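YdhT protein (Bacillus subtilis, PDB 3CBW) catalyses the endo-hydrolysis of beta-1,4-mannosidic linkages in mannan, galactomannan and glucomannan as a secreted glycosidase that works in glucomannan breakdown. Local coordinates at residues D89-S94 with L113-P118; K146-M151 with K201-K206. The protein carries 3 engineered substitutions. All blocks are in the same frame, centred on the assembly; numbering follows the deposited sequence.

Contacts 1 and 2 lie on the same side of the chain's centre in the TIM-barrel fold, with centres about 13 Å apart. Along the chain they come in series: contact 1 closes before contact 2 opens. Contact 1 joins the loop after strand 72-79 to the end of the next barrel strand, 108-114. Contact 2 joins the outer helices 143-163 and 194-214, which flank strand 169-172 in sequence. The two contacts also touch. Pro118 O probably takes a hydrogen bond from Arg147 NH1, 3.0 Å away, and Met151 CE packs on Ala116 O. Together they connect the rim of the barrel, near the probable substrate-binding His114, to its outer helical layer.

Contact 1. Residues D89-S94 with L113-P118; sequences DSIDVS and LHLANP
Ser90 and Ile91 meet Ala116 and Leu115 where a loop after strand 72-79 of the TIM barrel runs past the end of the neighbouring parallel strand, 108-114. No direct hydrogen bond joins the segments.

The side chain of Ser90 can be followed outward. Its CB points toward 113-118 and lies 4.3 Å from Ala116 CB. Next comes OG, which chi1 of 66° sets between the backbone N and the carbonyl carbon. There OG reaches 3.8 Å from Ala116 CB. It also has two polar partners. It donates to Ile87 O in its own loop, and it accepts from a water 2.6 Å from OG. The same water accepts from Ala116 N at 2.9 Å. Seen from the water, Ser90 OG and Ala116 N are about 111° apart, close to tetrahedral. The buried amide of Ala116 is therefore satisfied through the solvent molecule.

Beside this bridge the contact is apolar. The CB of Ile91 leaves the backbone along the interface, and CD1 reaches across to Leu115 CD2, 4.3 Å away. Ile155 of helix 143-163 packs against both Ile91 and Leu115.

The chain bends sharply at His114, the centre of an inverse gamma turn with a weak bond from Leu115 N to Leu113 O. His114 probably binds substrate, and its ND1 is hydrogen-bonded to Asp76 OD2. The turn leads directly into Leu115 and Ala116, which make the contact.

Further along the loop, just before Cys95, which is disulfide-bonded to Cys75, lies an Asx turn. Asp92 OD2, also bonded to Ser50 OG, takes Ser94 N from above the carboxylate plane, and its syn lone pair takes Ser94 OG at 2.7 Å.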
loop_
_atom_site.group_PDB
_atom_site.type_symbol
_atom_site.label_atom_id
_atom_site.label_comp_id
_atom_site.label_asym_id
_atom_site.label_seq_id
_atom_site.Cartn_x
_atom_site.Cartn_y
_atom_site.Cartn_z
ATOM N N ASP A 89 20.273 6.361 4.175
ATOM C CA ASP A 89 19.940 7.790 4.159
ATOM C C ASP A 89 18.722 8.073 3.269
ATOM O O ASP A 89 18.074 9.119 3.398
ATOM C CB ASP A 89 21.125 8.635 3.672
ATOM C CG ASP A 89 22.347 8.537 4.570
ATOM O OD1 ASP A 89 22.240 8.070 5.722
ATOM O OD2 ASP A 89 23.433 8.941 4.096
ATOM N N SER A 90 18.437 7.158 2.346
ATOM C CA SER A 90 17.244 7.231 1.515
ATOM C C SER A 90 15.945 7.107 2.318
ATOM O O SER A 90 14.904 7.496 1.828
ATOM C CB SER A 90 17.293 6.147 0.428
ATOM O OG SER A 90 17.215 4.841 0.978
ATOM N N ILE A 91 16.017 6.540 3.517
ATOM C CA ILE A 91 14.850 6.359 4.374
ATOM C C ILE A 91 14.678 7.563 5.293
ATOM O O ILE A 91 15.626 7.975 5.959
ATOM C CB ILE A 91 15.014 5.088 5.247
ATOM C CG1 ILE A 91 15.300 3.836 4.399
ATOM C CG2 ILE A 91 13.826 4.898 6.188
ATOM C CD1 ILE A 91 14.179 3.428 3.483
ATOM N N ASP A 92 13.468 8.111 5.338
ATOM C CA ASP A 92 13.108 9.177 6.284
ATOM C C ASP A 92 11.744 8.833 6.870
ATOM O O ASP A 92 10.856 8.416 6.137
ATOM C CB ASP A 92 13.071 10.535 5.563
ATOM C CG ASP A 92 12.800 11.704 6.503
ATOM O OD1 ASP A 92 13.756 12.447 6.825
ATOM O OD2 ASP A 92 11.632 11.906 6.913
ATOM N N VAL A 93 11.584 9.001 8.179
ATOM C CA VAL A 93 10.354 8.585 8.855
ATOM C C VAL A 93 9.624 9.745 9.541
ATOM O O VAL A 93 8.709 9.530 10.334
ATOM C CB VAL A 93 10.600 7.421 9.848
ATOM C CG1 VAL A 93 11.295 6.268 9.156
ATOM C CG2 VAL A 93 11.421 7.885 11.068
ATOM N N SER A 94 9.992 10.972 9.192
ATOM C CA SER A 94 9.422 12.159 9.840
ATOM C C SER A 94 7.919 12.356 9.606
ATOM O O SER A 94 7.294 13.128 10.333
ATOM C CB SER A 94 10.198 13.421 9.453
ATOM O OG SER A 94 10.056 13.726 8.084
ATOM N N LEU A 113 7.117 1.814 0.197
ATOM C CA LEU A 113 8.569 1.991 0.187
ATOM C C LEU A 113 9.150 1.953 -1.216
ATOM O O LEU A 113 9.235 0.885 -1.831
ATOM C CB LEU A 113 9.246 0.878 0.987
ATOM C CG LEU A 113 8.831 0.690 2.452
ATOM C CD1 LEU A 113 9.271 -0.652 3.000
ATOM C CD2 LEU A 113 9.373 1.821 3.308
ATOM N N HIS A 114 9.601 3.100 -1.711
ATOM C CA HIS A 114 10.376 3.124 -2.964
ATOM C C HIS A 114 11.848 2.850 -2.660
ATOM O O HIS A 114 12.703 3.731 -2.782
ATOM C CB HIS A 114 10.171 4.434 -3.709
ATOM C CG HIS A 114 8.866 4.489 -4.441
ATOM N ND1 HIS A 114 7.647 4.422 -3.798
ATOM C CD2 HIS A 114 8.589 4.575 -5.765
ATOM C CE1 HIS A 114 6.675 4.479 -4.695
ATOM N NE2 HIS A 114 7.221 4.578 -5.895
ATOM N N LEU A 115 12.145 1.611 -2.269
ATOM C CA LEU A 115 13.453 1.249 -1.738
ATOM C C LEU A 115 14.575 1.476 -2.722
ATOM O O LEU A 115 14.482 1.074 -3.887
ATOM C CB LEU A 115 13.485 -0.224 -1.347
ATOM C CG LEU A 115 12.622 -0.695 -0.179
ATOM C CD1 LEU A 115 12.737 -2.222 -0.074
ATOM C CD2 LEU A 115 13.070 -0.021 1.115
ATOM N N ALA A 116 15.653 2.083 -2.232
ATOM C CA ALA A 116 16.919 2.078 -2.959
ATOM C C ALA A 116 17.352 0.635 -3.192
ATOM O O ALA A 116 16.900 -0.289 -2.499
ATOM C CB ALA A 116 17.972 2.853 -2.190
ATOM N N ASN A 117 18.234 0.457 -4.171
ATOM C CA ASN A 117 18.616 -0.845 -4.684
ATOM C C ASN A 117 19.908 -1.310 -4.030
ATOM O O ASN A 117 20.983 -0.774 -4.320
ATOM C CB ASN A 117 18.814 -0.699 -6.189
ATOM C CG ASN A 117 19.111 -1.993 -6.893
ATOM O OD1 ASN A 117 19.487 -2.994 -6.287
ATOM N ND2 ASN A 117 18.954 -1.969 -8.221
ATOM N N PRO A 118 19.821 -2.325 -3.157
ATOM C CA PRO A 118 21.017 -2.744 -2.416
ATOM C C PRO A 118 22.043 -3.515 -3.252
ATOM O O PRO A 118 23.092 -3.882 -2.733
ATOM C CB PRO A 118 20.443 -3.593 -1.280
ATOM C CG PRO A 118 19.178 -4.151 -1.831
ATOM C CD PRO A 118 18.636 -3.123 -2.784
HETATM O O HOH W 1 15.409 3.045 0.456
#

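Contact 2. Residues K146-M151 with K201-K206; sequences KRLNAM and KQLYKK
Lys206 NZ is gripped by three groups, and one of them, a water, ties it to Asn149 across the contact. The water accepts from Lys206 NZ at 3.1 Å and donates to Asn149 OD1 at 2.8 Å. The other two partners of NZ are Leu138 O at the end of helix 131-138 and Ser140 OG in the link to helix 143-163. Ser140 OG is also bonded to Asn149 ND2. Both ends of the Asn149 amide are therefore held, which should fix its rotation. The three neutral oxygens that accept from NZ would be expected to help stabilise its charge.

The Lys206 chain is extended as far as CE, which lays CD and CE along Leu148. It then bends, with chi4 at 82°, and turns NZ to its partners. The two side chains slide past each other in opposite directions. Leu148 CD2 lies 3.6 Å from Lys206 CE and 3.9 Å from Lys206 CD. These methylenes make apolar contact, while NZ holds one water and two protein oxygens. Asn149 crosses the lysine at about a right angle.

Leu148 CD2 has a second apolar neighbour, with Leu203 CD1 3.7 Å away. The CB of Leu148 points toward the other helix. That of Leu203 starts off along the interface, and its CD1 branch reaches over.

The short axes approach to 12.9 Å and cross at -41°. At this spacing the contact is made by side-chain ends, with helix 131-138 filling in alongside: Ile137 touches Leu148, while Tyr134 and Leu138 touch Leu203. Helix 143-163 follows helix 131-138 in the connection from strand 108-114 to strand 169-172, and helix 194-214 connects strand 169-172 to strand 220-224.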
loop_
_atom_site.group_PDB
_atom_site.type_symbol
_atom_site.label_atom_id
_atom_site.label_comp_id
_atom_site.label_asym_id
_atom_site.label_seq_id
_atom_site.Cartn_x
_atom_site.Cartn_y
_atom_site.Cartn_z
ATOM N N LYS A 146 23.615 -6.867 3.632
ATOM C CA LYS A 146 23.809 -5.908 4.710
ATOM C C LYS A 146 23.182 -4.558 4.390
ATOM O O LYS A 146 22.601 -3.924 5.271
ATOM C CB LYS A 146 25.301 -5.771 5.030
ATOM C CG LYS A 146 25.871 -7.007 5.714
ATOM C CD LYS A 146 27.366 -6.912 5.888
ATOM C CE LYS A 146 27.927 -8.213 6.431
ATOM N NZ LYS A 146 29.392 -8.051 6.679
ATOM N N ARG A 147 23.271 -4.130 3.132
ATOM C CA ARG A 147 22.624 -2.886 2.701
ATOM C C ARG A 147 21.111 -3.003 2.853
ATOM O O ARG A 147 20.453 -2.082 3.356
ATOM C CB ARG A 147 22.973 -2.577 1.249
ATOM C CG ARG A 147 24.372 -2.036 1.026
ATOM C CD ARG A 147 24.581 -1.950 -0.469
ATOM N NE ARG A 147 25.960 -1.659 -0.840
ATOM C CZ ARG A 147 26.576 -2.159 -1.906
ATOM N NH1 ARG A 147 25.965 -3.020 -2.720
ATOM N NH2 ARG A 147 27.840 -1.818 -2.133
ATOM N N LEU A 148 20.561 -4.139 2.436
ATOM C CA LEU A 148 19.121 -4.351 2.628
ATOM C C LEU A 148 18.751 -4.239 4.109
ATOM O O LEU A 148 17.845 -3.481 4.485
ATOM C CB LEU A 148 18.664 -5.702 2.072
ATOM C CG LEU A 148 17.184 -6.035 2.329
ATOM C CD1 LEU A 148 16.236 -5.046 1.633
ATOM C CD2 LEU A 148 16.888 -7.452 1.890
ATOM N N ASN A 149 19.484 -4.956 4.961
ATOM C CA ASN A 149 19.178 -4.948 6.381
ATOM C C ASN A 149 19.340 -3.588 7.049
ATOM O O ASN A 149 18.576 -3.257 7.951
ATOM C CB ASN A 149 19.950 -6.049 7.100
ATOM C CG ASN A 149 19.396 -7.424 6.796
ATOM O OD1 ASN A 149 18.211 -7.570 6.476
ATOM N ND2 ASN A 149 20.242 -8.439 6.906
ATOM N N ALA A 150 20.286 -2.777 6.573
ATOM C CA ALA A 150 20.431 -1.408 7.069
ATOM C C ALA A 150 19.186 -0.571 6.784
ATOM O O ALA A 150 18.726 0.206 7.631
ATOM C CB ALA A 150 21.670 -0.740 6.481
ATOM N N MET A 151 18.633 -0.721 5.585
ATOM C CA MET A 151 17.370 -0.048 5.258
ATOM C C MET A 151 16.225 -0.568 6.121
ATOM O O MET A 151 15.442 0.204 6.670
ATOM C CB MET A 151 17.018 -0.234 3.780
ATOM C CG MET A 151 17.951 0.487 2.776
ATOM S SD MET A 151 17.365 0.516 1.009
ATOM C CE MET A 151 17.314 -1.254 0.656
ATOM N N LYS A 201 9.356 -13.969 -3.759
ATOM C CA LYS A 201 8.661 -14.516 -2.602
ATOM C C LYS A 201 9.598 -14.592 -1.408
ATOM O O LYS A 201 9.197 -14.267 -0.289
ATOM C CB LYS A 201 8.039 -15.875 -2.906
ATOM C CG LYS A 201 6.907 -15.822 -3.907
ATOM C CD LYS A 201 6.430 -17.220 -4.191
ATOM C CE LYS A 201 5.579 -17.280 -5.419
ATOM N NZ LYS A 201 5.446 -18.692 -5.853
ATOM N N GLN A 202 10.842 -15.002 -1.642
ATOM C CA GLN A 202 11.848 -15.041 -0.585
ATOM C C GLN A 202 12.106 -13.660 -0.001
ATOM O O GLN A 202 12.224 -13.511 1.215
ATOM C CB GLN A 202 13.134 -15.652 -1.119
ATOM C CG GLN A 202 12.997 -17.125 -1.439
ATOM C CD GLN A 202 14.234 -17.688 -2.109
ATOM O OE1 GLN A 202 15.334 -17.568 -1.587
ATOM N NE2 GLN A 202 14.056 -18.290 -3.282
ATOM N N LEU A 203 12.168 -12.644 -0.855
ATOM C CA LEU A 203 12.411 -11.283 -0.392
ATOM C C LEU A 203 11.242 -10.743 0.434
ATOM O O LEU A 203 11.445 -10.116 1.478
ATOM C CB LEU A 203 12.709 -10.369 -1.585
ATOM C CG LEU A 203 13.027 -8.907 -1.252
ATOM C CD1 LEU A 203 14.299 -8.767 -0.407
ATOM C CD2 LEU A 203 13.155 -8.100 -2.533
ATOM N N TYR A 204 10.022 -10.994 -0.025
ATOM C CA TYR A 204 8.856 -10.564 0.716
ATOM C C TYR A 204 8.860 -11.230 2.098
ATOM O O TYR A 204 8.653 -10.562 3.119
ATOM C CB TYR A 204 7.593 -10.899 -0.064
ATOM C CG TYR A 204 6.337 -10.365 0.568
ATOM C CD1 TYR A 204 5.629 -9.311 -0.005
ATOM C CD2 TYR A 204 5.842 -10.942 1.736
ATOM C CE1 TYR A 204 4.449 -8.845 0.596
ATOM C CE2 TYR A 204 4.711 -10.488 2.333
ATOM C CZ TYR A 204 4.022 -9.445 1.778
ATOM O OH TYR A 204 2.865 -9.067 2.403
ATOM N N LYS A 205 9.107 -12.537 2.138
ATOM C CA LYS A 205 9.132 -13.255 3.411
ATOM C C LYS A 205 10.267 -12.779 4.312
ATOM O O LYS A 205 10.103 -12.728 5.524
ATOM C CB LYS A 205 9.221 -14.752 3.179
ATOM C CG LYS A 205 7.996 -15.338 2.532
ATOM C CD LYS A 205 8.212 -16.817 2.367
ATOM C CE LYS A 205 7.267 -17.441 1.398
ATOM N NZ LYS A 205 7.706 -18.846 1.175
ATOM N N LYS A 206 11.402 -12.414 3.724
ATOM C CA LYS A 206 12.523 -11.873 4.495
ATOM C C LYS A 206 12.114 -10.570 5.186
ATOM O O LYS A 206 12.411 -10.345 6.364
ATOM C CB LYS A 206 13.703 -11.643 3.563
ATOM C CG LYS A 206 14.939 -11.056 4.201
ATOM C CD LYS A 206 16.074 -11.057 3.182
ATOM C CE LYS A 206 17.350 -10.545 3.759
ATOM N NZ LYS A 206 18.087 -11.590 4.526
HETATM O O HOH W 2 17.176 -10.093 7.047
#